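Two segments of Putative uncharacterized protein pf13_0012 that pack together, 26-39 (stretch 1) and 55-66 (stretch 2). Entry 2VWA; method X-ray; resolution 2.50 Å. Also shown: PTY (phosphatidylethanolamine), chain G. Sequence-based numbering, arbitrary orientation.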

# COMPACT_ATOMS: atom_id res chain seq x y z
N ASN A 26 -3.74 9.72 8.13
CA ASN A 26 -4.65 8.73 8.67
C ASN A 26 -4.83 7.64 7.62
O ASN A 26 -4.72 6.47 7.93
CB ASN A 26 -5.97 9.40 9.08
CG ASN A 26 -7.14 8.39 9.17
OD1 ASN A 26 -7.26 7.66 10.15
ND2 ASN A 26 -7.99 8.35 8.14
N PHE A 27 -5.07 8.03 6.37
CA PHE A 27 -5.11 7.12 5.21
C PHE A 27 -3.89 6.21 5.13
O PHE A 27 -4.02 5.01 4.92
CB PHE A 27 -5.19 7.91 3.90
CG PHE A 27 -5.18 7.05 2.66
CD1 PHE A 27 -6.36 6.51 2.16
CD2 PHE A 27 -3.98 6.76 2.00
CE1 PHE A 27 -6.34 5.68 1.00
CE2 PHE A 27 -3.96 5.91 0.88
CZ PHE A 27 -5.16 5.38 0.38
N VAL A 28 -2.70 6.78 5.27
CA VAL A 28 -1.49 5.99 5.21
C VAL A 28 -1.46 5.00 6.37
O VAL A 28 -1.06 3.85 6.18
CB VAL A 28 -0.20 6.88 5.13
CG1 VAL A 28 1.06 6.08 5.40
CG2 VAL A 28 -0.11 7.57 3.78
N ASP A 29 -1.95 5.40 7.53
CA ASP A 29 -2.02 4.49 8.66
C ASP A 29 -2.85 3.29 8.28
O ASP A 29 -2.44 2.17 8.49
CB ASP A 29 -2.62 5.14 9.90
CG ASP A 29 -1.67 6.09 10.56
OD1 ASP A 29 -0.44 5.83 10.53
OD2 ASP A 29 -2.16 7.10 11.11
N ILE A 30 -4.03 3.55 7.75
CA ILE A 30 -4.97 2.51 7.37
C ILE A 30 -4.37 1.61 6.26
O ILE A 30 -4.41 0.38 6.40
CB ILE A 30 -6.32 3.13 6.90
CG1 ILE A 30 -7.00 3.86 8.07
CG2 ILE A 30 -7.22 2.06 6.27
CD1 ILE A 30 -8.24 4.71 7.69
N ALA A 31 -3.81 2.22 5.21
CA ALA A 31 -3.13 1.51 4.11
C ALA A 31 -1.99 0.63 4.62
O ALA A 31 -1.80 -0.50 4.14
CB ALA A 31 -2.62 2.49 3.01
N ARG A 32 -1.26 1.15 5.62
CA ARG A 32 -0.20 0.38 6.28
C ARG A 32 -0.69 -0.93 6.86
O ARG A 32 -0.14 -1.99 6.56
CB ARG A 32 0.51 1.18 7.37
CG ARG A 32 1.63 2.05 6.83
CD ARG A 32 2.42 2.67 7.98
NE ARG A 32 3.09 3.85 7.51
CZ ARG A 32 3.42 4.90 8.26
NH1 ARG A 32 3.14 4.90 9.55
NH2 ARG A 32 4.04 5.94 7.71
N LEU A 33 -1.72 -0.87 7.72
CA LEU A 33 -2.20 -2.10 8.37
C LEU A 33 -2.86 -3.00 7.36
O LEU A 33 -2.82 -4.21 7.48
CB LEU A 33 -3.14 -1.80 9.54
CG LEU A 33 -2.44 -1.08 10.70
CD1 LEU A 33 -3.46 -0.40 11.61
CD2 LEU A 33 -1.52 -2.02 11.51
N SER A 34 -3.45 -2.42 6.34
CA SER A 34 -4.23 -3.22 5.43
C SER A 34 -3.34 -4.09 4.52
O SER A 34 -3.65 -5.24 4.25
CB SER A 34 -5.19 -2.33 4.66
OG SER A 34 -5.64 -2.94 3.47
N ILE A 35 -2.23 -3.55 4.08
CA ILE A 35 -1.35 -4.28 3.20
C ILE A 35 -0.47 -5.19 4.07
O ILE A 35 0.02 -6.22 3.61
CB ILE A 35 -0.51 -3.31 2.28
CG1 ILE A 35 -0.01 -4.03 1.04
CG2 ILE A 35 0.65 -2.64 3.05
CD1 ILE A 35 0.79 -3.11 0.09
N GLN A 36 -0.27 -4.80 5.31
CA GLN A 36 0.42 -5.64 6.27
C GLN A 36 -0.34 -6.96 6.41
O GLN A 36 0.25 -8.04 6.26
CB GLN A 36 0.52 -4.94 7.61
CG GLN A 36 1.09 -5.84 8.68
CD GLN A 36 1.49 -5.10 9.92
OE1 GLN A 36 1.73 -3.88 9.92
NE2 GLN A 36 1.58 -5.85 11.00
N LYS A 37 -1.64 -6.88 6.69
CA LYS A 37 -2.47 -8.10 6.73
C LYS A 37 -2.44 -8.91 5.45
O LYS A 37 -2.39 -10.13 5.52
CB LYS A 37 -3.91 -7.80 7.09
CG LYS A 37 -4.10 -7.55 8.55
CD LYS A 37 -5.25 -6.57 8.71
CE LYS A 37 -5.52 -6.27 10.17
NZ LYS A 37 -6.98 -5.98 10.30
N HIS A 38 -2.51 -8.25 4.30
CA HIS A 38 -2.39 -8.98 3.04
C HIS A 38 -1.02 -9.65 2.91
O HIS A 38 -0.93 -10.80 2.52
CB HIS A 38 -2.67 -8.08 1.84
CG HIS A 38 -2.79 -8.84 0.55
ND1 HIS A 38 -1.72 -9.02 -0.30
CD2 HIS A 38 -3.85 -9.47 -0.02
CE1 HIS A 38 -2.12 -9.72 -1.35
NE2 HIS A 38 -3.41 -10.00 -1.21
N PHE A 39 0.04 -8.94 3.27
CA PHE A 39 1.39 -9.46 3.11
C PHE A 39 1.70 -10.61 4.05
O PHE A 39 2.49 -11.49 3.72
CB PHE A 39 2.38 -8.33 3.33
CG PHE A 39 3.82 -8.71 3.13
CD1 PHE A 39 4.37 -8.73 1.84
CD2 PHE A 39 4.64 -8.98 4.23
CE1 PHE A 39 5.71 -9.02 1.65
CE2 PHE A 39 5.98 -9.29 4.06
CZ PHE A 39 6.53 -9.30 2.78
N GLU A 55 4.45 -2.19 -8.21
CA GLU A 55 3.13 -2.38 -8.80
C GLU A 55 2.12 -2.92 -7.76
O GLU A 55 0.95 -2.50 -7.72
CB GLU A 55 3.28 -3.29 -10.00
CG GLU A 55 2.00 -3.66 -10.71
CD GLU A 55 2.25 -4.67 -11.84
OE1 GLU A 55 2.51 -4.19 -12.98
OE2 GLU A 55 2.20 -5.90 -11.58
N TYR A 56 2.59 -3.83 -6.91
CA TYR A 56 1.84 -4.34 -5.79
C TYR A 56 1.41 -3.26 -4.80
O TYR A 56 0.25 -3.23 -4.35
CB TYR A 56 2.67 -5.40 -5.11
CG TYR A 56 2.14 -5.92 -3.81
CD1 TYR A 56 0.83 -6.42 -3.72
CD2 TYR A 56 2.95 -5.95 -2.68
CE1 TYR A 56 0.35 -6.92 -2.52
CE2 TYR A 56 2.49 -6.45 -1.48
CZ TYR A 56 1.19 -6.93 -1.40
OH TYR A 56 0.74 -7.43 -0.21
N MSE A 57 2.30 -2.35 -4.46
CA MSE A 57 1.90 -1.29 -3.55
C MSE A 57 0.98 -0.26 -4.19
O MSE A 57 0.05 0.19 -3.54
CB MSE A 57 3.07 -0.65 -2.84
CG MSE A 57 4.37 -1.17 -3.28
SE MSE A 57 5.42 -1.46 -1.69
CE MSE A 57 6.37 -3.09 -2.19
N GLN A 58 1.25 0.07 -5.45
CA GLN A 58 0.39 0.95 -6.22
C GLN A 58 -1.04 0.42 -6.32
O GLN A 58 -1.99 1.14 -6.03
CB GLN A 58 0.94 1.14 -7.63
CG GLN A 58 1.93 2.27 -7.75
CD GLN A 58 1.80 3.01 -9.08
OE1 GLN A 58 2.20 2.49 -10.13
NE2 GLN A 58 1.24 4.23 -9.05
N LYS A 59 -1.19 -0.84 -6.70
CA LYS A 59 -2.52 -1.45 -6.84
C LYS A 59 -3.26 -1.34 -5.53
O LYS A 59 -4.47 -1.13 -5.53
CB LYS A 59 -2.44 -2.90 -7.28
CG LYS A 59 -2.03 -3.11 -8.73
CD LYS A 59 -2.18 -4.57 -9.04
CE LYS A 59 -1.43 -4.98 -10.29
NZ LYS A 59 -2.22 -4.64 -11.49
N PHE A 60 -2.52 -1.44 -4.44
CA PHE A 60 -3.08 -1.31 -3.09
C PHE A 60 -3.53 0.10 -2.73
O PHE A 60 -4.59 0.28 -2.14
CB PHE A 60 -2.10 -1.82 -2.03
CG PHE A 60 -2.70 -2.82 -1.14
CD1 PHE A 60 -3.44 -2.42 -0.03
CD2 PHE A 60 -2.59 -4.18 -1.43
CE1 PHE A 60 -4.04 -3.38 0.79
CE2 PHE A 60 -3.20 -5.12 -0.61
CZ PHE A 60 -3.93 -4.72 0.48
N VAL A 61 -2.72 1.08 -3.09
CA VAL A 61 -3.04 2.47 -2.80
C VAL A 61 -4.23 2.92 -3.67
O VAL A 61 -5.09 3.68 -3.22
CB VAL A 61 -1.78 3.41 -2.97
CG1 VAL A 61 -2.17 4.87 -2.91
CG2 VAL A 61 -0.72 3.10 -1.91
N GLN A 62 -4.28 2.42 -4.90
CA GLN A 62 -5.37 2.76 -5.80
C GLN A 62 -6.71 2.14 -5.39
O GLN A 62 -7.73 2.81 -5.47
CB GLN A 62 -5.01 2.46 -7.26
CG GLN A 62 -4.05 3.52 -7.80
CD GLN A 62 -3.76 3.47 -9.29
OE1 GLN A 62 -2.94 4.26 -9.78
NE2 GLN A 62 -4.42 2.56 -10.01
N GLY A 63 -6.67 0.89 -4.94
CA GLY A 63 -7.86 0.16 -4.53
C GLY A 63 -8.42 0.80 -3.30
O GLY A 63 -9.63 1.05 -3.17
N LEU A 64 -7.52 1.14 -2.40
CA LEU A 64 -7.89 1.68 -1.12
C LEU A 64 -8.49 3.05 -1.29
O LEU A 64 -9.44 3.39 -0.60
CB LEU A 64 -6.67 1.71 -0.22
CG LEU A 64 -6.83 1.24 1.21
CD1 LEU A 64 -7.99 0.22 1.42
CD2 LEU A 64 -5.47 0.67 1.60
N GLN A 65 -7.99 3.82 -2.25
CA GLN A 65 -8.62 5.10 -2.57
C GLN A 65 -10.07 4.95 -3.03
O GLN A 65 -10.94 5.67 -2.53
CB GLN A 65 -7.80 5.91 -3.58
CG GLN A 65 -6.61 6.60 -2.98
CD GLN A 65 -5.71 7.21 -4.02
OE1 GLN A 65 -5.96 8.30 -4.51
NE2 GLN A 65 -4.62 6.52 -4.35
N GLU A 66 -10.33 4.03 -3.96
CA GLU A 66 -11.72 3.79 -4.43
C GLU A 66 -12.65 3.35 -3.30
O GLU A 66 -13.71 3.92 -3.13
CB GLU A 66 -11.84 2.69 -5.48
CG GLU A 66 -10.96 2.72 -6.67
CD GLU A 66 -11.26 1.53 -7.57
OE1 GLU A 66 -12.48 1.21 -7.72
OE2 GLU A 66 -10.31 0.92 -8.09
C1 PTY G . 2.44 -5.69 14.97
C2 PTY G . 2.56 -11.89 14.57
C3 PTY G . 2.17 -11.37 13.18
O4 PTY G . 2.59 -4.27 14.93
C5 PTY G . 3.44 -7.80 14.13
C6 PTY G . 3.26 -6.31 13.85
O7 PTY G . 4.53 -5.66 13.75
C8 PTY G . 5.00 -5.42 12.38
O10 PTY G . 4.93 -6.32 11.55
C11 PTY G . 5.59 -4.09 11.98
C12 PTY G . 6.78 -3.75 12.88
C13 PTY G . 7.71 -2.70 12.28
C14 PTY G . 7.13 -1.29 12.39
C15 PTY G . 7.77 -0.49 13.53
C16 PTY G . 6.91 0.72 13.91
C17 PTY G . 7.26 1.92 13.05
C18 PTY G . 6.39 3.13 13.36
C19 PTY G . 7.04 4.41 12.84
C20 PTY G . 6.27 4.98 11.65
C21 PTY G . 7.04 4.85 10.34
C22 PTY G . 8.06 5.97 10.16
C23 PTY G . 7.64 6.98 9.09
C24 PTY G . 8.34 6.73 7.76
C25 PTY G . 7.51 7.33 6.63
C26 PTY G . 7.95 6.87 5.25
C27 PTY G . 7.31 7.78 4.21
C28 PTY G . 8.10 7.87 2.91
C29 PTY G . 7.25 8.53 1.85
C30 PTY G . 3.14 -3.53 16.06
C31 PTY G . 4.63 -3.57 16.35
O30 PTY G . 2.38 -2.89 16.77
C32 PTY G . 5.27 -2.22 16.04
C33 PTY G . 6.63 -2.10 16.73
C34 PTY G . 6.80 -0.76 17.44
C35 PTY G . 8.27 -0.49 17.76
C36 PTY G . 8.43 -0.00 19.20
C37 PTY G . 8.82 1.47 19.25
C38 PTY G . 8.25 2.14 20.49
C39 PTY G . 7.16 3.15 20.14
C40 PTY G . 7.56 4.58 20.53
C41 PTY G . 6.78 5.62 19.74
C42 PTY G . 7.69 6.42 18.82
C43 PTY G . 7.15 7.83 18.58
C44 PTY G . 7.17 8.20 17.11
P1 PTY G . 1.10 -8.94 13.51
O11 PTY G . 1.01 -10.54 13.27
O12 PTY G . 0.26 -8.26 12.45
O13 PTY G . 0.81 -8.67 14.97
O14 PTY G . 2.66 -8.58 13.22
N1 PTY G . 2.29 -13.31 14.64

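A single hydrogen bond in a largely apolar contact is the striking feature here: His 38 ND1 and Tyr 56 OH lie 2.9 Å apart in a hydrogen bond, the only one that crosses between the two segments. Either partner could be the donor. The two rings meet rim to rim, their planes at 43°, so the bond runs between ring edges and neither ring covers the other.

The general principle is that packed helices meet through side chains three or four residues apart, because the helix turns once in about 3.6 residues; here the N-to-C directions make 122°. Ala 31, Ser 34, Ile 35 and His 38 follow this spacing on one helix, and Tyr 56, Phe 60 and Leu 64 on the other. Ile 35 and Phe 60 make a close apolar contact. Both point toward the opposing helix, and Ile 35 CG1 sits over the face of the Phe 60 ring, 3.6 Å from its centroid and 12° off the normal, a CH-pi contact. The same isoleucine reaches the Tyr 56 ring, with CD1 over one face. The edge of Phe 60 in turn is directed toward the face of His 38 in an offset edge-to-face pair, while Ser 34 OG approaches the ring edge, 3.2 Å from Phe 60 CE1.

At Ala 31 the approach is to the backbone: Ala 31 CA is 3.5 Å from Leu 64 CD2, and Ala 31 CB is 3.7 Å from the same Leu 64 CD2. Farther along, Phe 27 starts sideways, but its ring end comes nearer: Phe 27 CZ lies 4.0 Å from Leu 64 CB and 3.9 Å from Gln 65 CG. Gln 65 NE2 donates to Val 61 O within its own helix, at 3.1 Å; that carbonyl also lies at the edge of the Phe 27 ring.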